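Local coordinates for GDSL-like protein (Collinsella aerofaciens ATCC 25986, PDB 7BXD) that probably hydrolyses acyl ester bonds as a member of the GDSL-like lipase/acylhydrolase family, although its natural substrate is not established, at residues T38-N43 with G48-S53; G129-L134 with L184-R189. All coordinates share one frame; numbering follows the deposited sequence.

Contact 1 closes a loop on the end of helix 37-40, while contact 2 packs two helices of the same SGNH-type domain side by side. Contact 1 is local: four residues separate its segments, and it is partly buried, built from three glycines, two hydrogen bonds and a CH-pi contact. Contact 2 is long-range, with 49 residues between its segments; it joins helices 127-141 and 176-189 through buried valines, without a hydrogen bond between the two segments. The two share no helix and lie on opposite sides of the chain's centre. The centres of contact 1 and contact 2 are about 26 Å apart. Between the nearest atoms of contact 1 and contact 2 the distance is about 12 Å.

Contact 1: residues T38-N43 with G48-S53; sequences TTWGDN and GGNDIS
With its OG swung away from its own backbone N (chi1 176°), Ser53 reaches the carbonyl of Thr39, while the indole of Trp40, likewise extended (chi1 -174°), lies against Gly49. The Ser53 OG donates to Thr39 O at 2.7 Å, tilted from the carbonyl plane, and accepts from Thr55 N, so a single hydroxyl ties the end of one helix to the turn leading into the next. Gly49 presents its CA over one face of the indole, 3.5 Å from the centroid of the Trp40 six-membered ring, a CH-pi contact. Gly49 N also donates to Gly41 O (2.9 Å, 166° at the hydrogen), approaching from above the carbonyl plane. Ile52 CD1 sits 3.4 Å from Gly41 O. Gly41, with positive phi, is where the chain leaves helix 37-40, its CA directing a hydrogen at Gly49 O. Segment 38-43 follows the Gly-Asp-Ser signature of GDSL hydrolases, so this loop probably borders the active-site region. Lys73 adds a cation-pi contact to Trp40. Asn69 of strand 66-71 donates a second hydrogen bond to Thr39 O, and helix 223-240 packs on Ile52 through Pro223 and Tyr226, fitting the loop between a sheet strand and the C-terminal helix.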
ATOM      1  N   THR A  38       1.311  -1.614  -6.776  1.00 13.37           N
ATOM      2  CA  THR A  38       2.639  -1.551  -6.169  1.00 13.57           C
ATOM      3  C   THR A  38       2.914  -2.700  -5.222  1.00 13.72           C
ATOM      4  O   THR A  38       4.022  -2.790  -4.682  1.00 14.64           O
ATOM      5  CB  THR A  38       2.866  -0.181  -5.490  1.00 13.89           C
ATOM      6  OG1 THR A  38       1.920   0.057  -4.428  1.00 14.62           O
ATOM      7  CG2 THR A  38       2.797   0.951  -6.515  1.00 15.67           C
ATOM      8  N   THR A  39       1.930  -3.587  -5.019  1.00 13.56           N
ATOM      9  CA  THR A  39       2.161  -4.907  -4.448  1.00 13.55           C
ATOM     10  C   THR A  39       2.073  -5.997  -5.511  1.00 13.73           C
ATOM     11  O   THR A  39       2.909  -6.912  -5.523  1.00 14.30           O
ATOM     12  CB  THR A  39       1.170  -5.190  -3.291  1.00 13.67           C
ATOM     13  OG1 THR A  39       1.448  -4.281  -2.216  1.00 14.56           O
ATOM     14  CG2 THR A  39       1.330  -6.591  -2.758  1.00 14.98           C
ATOM     15  N   TRP A  40       1.095  -5.931  -6.432  1.00 13.77           N
ATOM     16  CA  TRP A  40       1.003  -6.943  -7.489  1.00 14.09           C
ATOM     17  C   TRP A  40       2.329  -7.087  -8.225  1.00 14.00           C
ATOM     18  O   TRP A  40       2.734  -8.207  -8.582  1.00 14.76           O
ATOM     19  CB  TRP A  40      -0.094  -6.563  -8.482  1.00 14.96           C
ATOM     20  CG  TRP A  40      -0.322  -7.649  -9.513  1.00 14.93           C
ATOM     21  CD1 TRP A  40      -1.059  -8.786  -9.344  1.00 16.30           C
ATOM     22  CD2 TRP A  40       0.207  -7.705 -10.857  1.00 14.58           C
ATOM     23  NE1 TRP A  40      -1.020  -9.549 -10.491  1.00 16.86           N
ATOM     24  CE2 TRP A  40      -0.250  -8.910 -11.436  1.00 15.83           C
ATOM     25  CE3 TRP A  40       1.002  -6.845 -11.616  1.00 14.95           C
ATOM     26  CZ2 TRP A  40       0.090  -9.288 -12.738  1.00 16.10           C
ATOM     27  CZ3 TRP A  40       1.326  -7.199 -12.922  1.00 15.90           C
ATOM     28  CH2 TRP A  40       0.884  -8.429 -13.461  1.00 16.04           C
ATOM     29  N   GLY A  41       3.012  -5.958  -8.473  1.00 14.14           N
ATOM     30  CA  GLY A  41       4.276  -5.951  -9.196  1.00 14.82           C
ATOM     31  C   GLY A  41       4.233  -5.344 -10.580  1.00 14.50           C
ATOM     32  O   GLY A  41       4.994  -5.767 -11.447  1.00 14.99           O
ATOM     33  N   ASP A  42       3.378  -4.332 -10.798  1.00 14.19           N
ATOM     34  CA  ASP A  42       3.318  -3.676 -12.104  1.00 14.21           C
ATOM     35  C   ASP A  42       4.622  -2.939 -12.343  1.00 14.14           C
ATOM     36  O   ASP A  42       5.098  -2.195 -11.478  1.00 15.29           O
ATOM     37  CB  ASP A  42       2.125  -2.712 -12.071  1.00 15.01           C
ATOM     38  CG  ASP A  42       1.772  -2.094 -13.415  1.00 15.93           C
ATOM     39  OD1 ASP A  42       2.610  -2.022 -14.329  1.00 16.38           O
ATOM     40  OD2 ASP A  42       0.601  -1.648 -13.516  1.00 17.79           O
ATOM     41  N   ASN A  43       5.207  -3.150 -13.529  1.00 15.06           N
ATOM     42  CA  ASN A  43       6.469  -2.530 -13.914  1.00 16.68           C
ATOM     43  C   ASN A  43       6.283  -1.241 -14.688  1.00 17.39           C
ATOM     44  O   ASN A  43       7.261  -0.661 -15.148  1.00 19.87           O
ATOM     45  CB  ASN A  43       7.304  -3.508 -14.749  1.00 19.22           C
ATOM     46  CG  ASN A  43       6.622  -3.918 -16.053  1.00 19.46           C
ATOM     47  OD1 ASN A  43       5.534  -3.440 -16.392  1.00 20.37           O
ATOM     48  ND2 ASN A  43       7.243  -4.854 -16.768  1.00 21.42           N
ATOM     49  N   GLY A  48       4.996  -7.312 -15.712  1.00 15.84           N
ATOM     50  CA  GLY A  48       5.761  -7.701 -14.541  1.00 16.42           C
ATOM     51  C   GLY A  48       5.002  -8.758 -13.764  1.00 16.33           C
ATOM     52  O   GLY A  48       4.758  -9.862 -14.297  1.00 18.32           O
ATOM     53  N   GLY A  49       4.634  -8.440 -12.539  1.00 15.76           N
ATOM     54  CA  GLY A  49       3.834  -9.336 -11.741  1.00 16.14           C
ATOM     55  C   GLY A  49       4.499  -9.760 -10.440  1.00 15.13           C
ATOM     56  O   GLY A  49       5.502  -9.193  -9.973  1.00 15.46           O
ATOM     57  N   ASN A  50       3.885 -10.760  -9.817  1.00 15.14           N
ATOM     58  CA  ASN A  50       4.295 -11.133  -8.467  1.00 15.48           C
ATOM     59  C   ASN A  50       5.755 -11.542  -8.418  1.00 16.48           C
ATOM     60  O   ASN A  50       6.430 -11.314  -7.403  1.00 17.60           O
ATOM     61  CB  ASN A  50       3.443 -12.285  -7.942  1.00 16.90           C
ATOM     62  CG  ASN A  50       1.970 -11.901  -7.677  1.00 17.17           C
ATOM     63  OD1 ASN A  50       1.484 -10.762  -7.921  1.00 18.71           O
ATOM     64  ND2 ASN A  50       1.264 -12.846  -7.161  1.00 17.52           N
ATOM     65  N   ASP A  51       6.266 -12.145  -9.498  1.00 16.95           N
ATOM     66  CA  ASP A  51       7.649 -12.615  -9.458  1.00 19.02           C
ATOM     67  C   ASP A  51       8.685 -11.503  -9.449  1.00 17.68           C
ATOM     68  O   ASP A  51       9.842 -11.781  -9.087  1.00 19.50           O
ATOM     69  CB  ASP A  51       7.941 -13.580 -10.610  1.00 23.12           C
ATOM     70  CG  ASP A  51       7.251 -14.919 -10.432  1.00 29.27           C
ATOM     71  OD1 ASP A  51       6.681 -15.172  -9.330  1.00 32.13           O
ATOM     72  OD2 ASP A  51       7.271 -15.699 -11.396  1.00 31.87           O
ATOM     73  N   ILE A  52       8.301 -10.261  -9.803  1.00 16.35           N
ATOM     74  CA  ILE A  52       9.213  -9.125  -9.667  1.00 16.22           C
ATOM     75  C   ILE A  52       8.881  -8.246  -8.474  1.00 15.78           C
ATOM     76  O   ILE A  52       9.662  -7.331  -8.158  1.00 15.65           O
ATOM     77  CB  ILE A  52       9.334  -8.258 -10.943  1.00 16.77           C
ATOM     78  CG1 ILE A  52       8.068  -7.419 -11.193  1.00 16.82           C
ATOM     79  CG2 ILE A  52       9.685  -9.123 -12.158  1.00 18.65           C
ATOM     80  CD1 ILE A  52       8.300  -6.271 -12.167  1.00 17.70           C
ATOM     81  N   SER A  53       7.741  -8.462  -7.817  1.00 15.84           N
ATOM     82  CA  SER A  53       7.322  -7.572  -6.742  1.00 15.03           C
ATOM     83  C   SER A  53       8.304  -7.647  -5.573  1.00 14.17           C
ATOM     84  O   SER A  53       9.049  -8.621  -5.401  1.00 15.40           O
ATOM     85  CB  SER A  53       5.949  -8.005  -6.238  1.00 15.75           C
ATOM     86  OG  SER A  53       5.577  -7.203  -5.118  1.00 15.13           O
TER

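Contact 2: residues G129-L134 with L184-R189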
ATOM      1  N   GLY A 129     -13.306   6.369   6.279  1.00 13.56           N
ATOM      2  CA  GLY A 129     -14.167   5.260   6.643  1.00 14.14           C
ATOM      3  C   GLY A 129     -13.673   3.934   6.116  1.00 14.00           C
ATOM      4  O   GLY A 129     -13.855   2.899   6.771  1.00 14.33           O
ATOM      5  N   ALA A 130     -13.041   3.928   4.935  1.00 13.43           N
ATOM      6  CA  ALA A 130     -12.506   2.693   4.392  1.00 13.21           C
ATOM      7  C   ALA A 130     -11.311   2.193   5.199  1.00 12.96           C
ATOM      8  O   ALA A 130     -11.177   0.976   5.436  1.00 13.69           O
ATOM      9  CB  ALA A 130     -12.134   2.898   2.927  1.00 14.18           C
ATOM     10  N   VAL A 131     -10.394   3.095   5.575  1.00 13.13           N
ATOM     11  CA  VAL A 131      -9.264   2.676   6.400  1.00 13.06           C
ATOM     12  C   VAL A 131      -9.778   2.126   7.727  1.00 13.08           C
ATOM     13  O   VAL A 131      -9.306   1.098   8.231  1.00 13.56           O
ATOM     14  CB  VAL A 131      -8.236   3.807   6.586  1.00 13.68           C
ATOM     15  CG1 VAL A 131      -7.087   3.357   7.519  1.00 14.42           C
ATOM     16  CG2 VAL A 131      -7.658   4.242   5.235  1.00 14.48           C
ATOM     17  N   ASP A 132     -10.764   2.814   8.325  1.00 13.27           N
ATOM     18  CA  ASP A 132     -11.377   2.346   9.564  1.00 13.80           C
ATOM     19  C   ASP A 132     -11.962   0.947   9.384  1.00 13.53           C
ATOM     20  O   ASP A 132     -11.756   0.060  10.224  1.00 14.23           O
ATOM     21  CB  ASP A 132     -12.427   3.383   9.984  1.00 14.24           C
ATOM     22  CG  ASP A 132     -13.082   3.062  11.307  1.00 15.42           C
ATOM     23  OD1 ASP A 132     -12.497   3.441  12.344  1.00 16.59           O
ATOM     24  OD2 ASP A 132     -14.167   2.443  11.294  1.00 17.20           O
ATOM     25  N   TYR A 133     -12.709   0.739   8.297  1.00 14.22           N
ATOM     26  CA  TYR A 133     -13.263  -0.594   8.023  1.00 14.66           C
ATOM     27  C   TYR A 133     -12.170  -1.645   7.952  1.00 13.75           C
ATOM     28  O   TYR A 133     -12.325  -2.747   8.495  1.00 14.24           O
ATOM     29  CB  TYR A 133     -14.063  -0.581   6.715  1.00 15.75           C
ATOM     30  CG  TYR A 133     -14.649  -1.925   6.388  1.00 16.29           C
ATOM     31  CD1 TYR A 133     -13.922  -2.856   5.628  1.00 16.47           C
ATOM     32  CD2 TYR A 133     -15.945  -2.264   6.825  1.00 18.57           C
ATOM     33  CE1 TYR A 133     -14.448  -4.088   5.336  1.00 17.96           C
ATOM     34  CE2 TYR A 133     -16.484  -3.500   6.532  1.00 19.73           C
ATOM     35  CZ  TYR A 133     -15.728  -4.409   5.794  1.00 19.49           C
ATOM     36  OH  TYR A 133     -16.277  -5.662   5.506  1.00 21.35           O
ATOM     37  N   LEU A 134     -11.089  -1.366   7.215  1.00 13.96           N
ATOM     38  CA  LEU A 134     -10.047  -2.382   7.073  1.00 14.07           C
ATOM     39  C   LEU A 134      -9.469  -2.767   8.418  1.00 13.58           C
ATOM     40  O   LEU A 134      -9.254  -3.951   8.694  1.00 14.38           O
ATOM     41  CB  LEU A 134      -8.920  -1.908   6.157  1.00 14.34           C
ATOM     42  CG  LEU A 134      -9.219  -1.757   4.654  1.00 14.95           C
ATOM     43  CD1 LEU A 134      -7.901  -1.402   3.958  1.00 16.12           C
ATOM     44  CD2 LEU A 134      -9.805  -3.029   4.070  1.00 14.97           C
ATOM     45  N   LEU A 184      -2.746   8.003   8.646  1.00 13.23           N
ATOM     46  CA  LEU A 184      -2.028   8.058   9.918  1.00 12.95           C
ATOM     47  C   LEU A 184      -2.974   8.294  11.095  1.00 12.77           C
ATOM     48  O   LEU A 184      -2.767   7.744  12.194  1.00 13.30           O
ATOM     49  CB  LEU A 184      -0.934   9.135   9.882  1.00 13.94           C
ATOM     50  CG  LEU A 184       0.195   8.847   8.884  1.00 15.87           C
ATOM     51  CD1 LEU A 184       1.154  10.006   8.824  1.00 17.34           C
ATOM     52  CD2 LEU A 184       0.940   7.589   9.214  1.00 17.95           C
ATOM     53  N   GLU A 185      -3.996   9.136  10.916  1.00 12.86           N
ATOM     54  CA  GLU A 185      -4.923   9.421  12.017  1.00 13.03           C
ATOM     55  C   GLU A 185      -5.764   8.193  12.366  1.00 12.69           C
ATOM     56  O   GLU A 185      -6.012   7.927  13.552  1.00 13.35           O
ATOM     57  CB  GLU A 185      -5.801  10.604  11.652  1.00 14.16           C
ATOM     58  CG  GLU A 185      -5.010  11.917  11.642  1.00 15.94           C
ATOM     59  CD  GLU A 185      -5.815  13.092  11.149  1.00 19.86           C
ATOM     60  OE1 GLU A 185      -7.015  12.938  10.843  1.00 20.44           O
ATOM     61  OE2 GLU A 185      -5.243  14.206  11.080  1.00 23.55           O
ATOM     62  N   VAL A 186      -6.235   7.436  11.355  1.00 12.58           N
ATOM     63  CA  VAL A 186      -7.017   6.245  11.671  1.00 12.67           C
ATOM     64  C   VAL A 186      -6.107   5.197  12.302  1.00 12.52           C
ATOM     65  O   VAL A 186      -6.487   4.501  13.263  1.00 13.08           O
ATOM     66  CB  VAL A 186      -7.760   5.702  10.437  1.00 13.50           C
ATOM     67  CG1 VAL A 186      -8.613   4.495  10.831  1.00 14.06           C
ATOM     68  CG2 VAL A 186      -8.622   6.778   9.825  1.00 14.25           C
ATOM     69  N   CYS A 187      -4.896   5.023  11.754  1.00 12.95           N
ATOM     70  CA  CYS A 187      -3.964   4.098  12.380  1.00 13.00           C
ATOM     71  C   CYS A 187      -3.712   4.475  13.838  1.00 12.68           C
ATOM     72  O   CYS A 187      -3.668   3.602  14.722  1.00 13.05           O
ATOM     73  CB  CYS A 187      -2.658   4.046  11.575  1.00 13.59           C
ATOM     74  SG  CYS A 187      -2.827   3.066  10.050  1.00 13.84           S
ATOM     75  N   ASP A 188      -3.535   5.771  14.115  1.00 12.90           N
ATOM     76  CA  ASP A 188      -3.338   6.193  15.501  1.00 13.11           C
ATOM     77  C   ASP A 188      -4.515   5.779  16.385  1.00 13.26           C
ATOM     78  O   ASP A 188      -4.313   5.294  17.506  1.00 13.35           O
ATOM     79  CB  ASP A 188      -3.132   7.706  15.588  1.00 14.11           C
ATOM     80  CG  ASP A 188      -3.204   8.167  17.047  1.00 15.16           C
ATOM     81  OD1 ASP A 188      -2.237   7.984  17.799  1.00 16.05           O
ATOM     82  OD2 ASP A 188      -4.298   8.637  17.467  1.00 16.79           O
ATOM     83  N   ARG A 189      -5.744   5.963  15.903  1.00 13.63           N
ATOM     84  CA  ARG A 189      -6.914   5.590  16.696  1.00 14.39           C
ATOM     85  C   ARG A 189      -6.780   4.174  17.211  1.00 13.50           C
ATOM     86  O   ARG A 189      -7.134   3.897  18.370  1.00 14.40           O
ATOM     87  CB  ARG A 189      -8.186   5.752  15.866  1.00 16.57           C
ATOM     88  CG  ARG A 189      -9.406   5.034  16.403  1.00 20.15           C
ATOM     89  CD  ARG A 189     -10.003   5.624  17.589  1.00 24.44           C
ATOM     90  NE  ARG A 189     -11.301   4.974  17.833  1.00 26.74           N
ATOM     91  CZ  ARG A 189     -12.073   5.340  18.829  1.00 27.02           C
ATOM     92  NH1 ARG A 189     -11.620   6.306  19.608  1.00 27.83           N
ATOM     93  NH2 ARG A 189     -13.257   4.742  19.068  1.00 28.11           N
TER
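Segments 129-134 and 184-189 are both helical throughout, and each keeps its own main-chain bonding: Tyr133 N to Gly129 O and Leu134 N to Ala130 O on one side, Asp188 N to Leu184 O and Arg189 N to Glu185 O on the other. The backbones come closest at Asp132 and Val186, where the CA atoms are 6.2 Å apart. At this point Val186 rests one branch on the opposite main chain. Its CG1, placed opposite the backbone N about the first torsion (chi1 -177°), lies 3.7 Å from Asp132 N and equally far from Asp132 CA, with Asp132 CB a little further off at 4.1 Å. Val131 supplies the companion contact. Its own CG1 comes in against the other valine, 3.8 Å from Val186 CB, and the two branched side chains cross obliquely, meeting through methyl and methine carbons alone. Both valines are buried, and Val186 also packs on Tyr128 and Ile135 of helix 127-141, one before and one after the point of closest approach.

Polar links accompany this apolar patch. The carboxylate of Asp132 makes an intrahelical salt bridge through OD2 with Arg136, while its OD1 is hydrogen-bonded to Tyr190, the residue just past helix 176-189. Glu185 OE1 accepts from Tyr128 OH. The bonds to Tyr190 and Tyr128 thus join the two helical elements alongside the valines.

Helix 127-141 leads into strand 146-150 and helix 176-189 into strand 194-195, neighbouring parallel strands of the sheet. Pairing of helices from successive beta-alpha-beta crossovers in this way is characteristic of the flavodoxin-like alpha/beta/alpha sandwich of SGNH hydrolases.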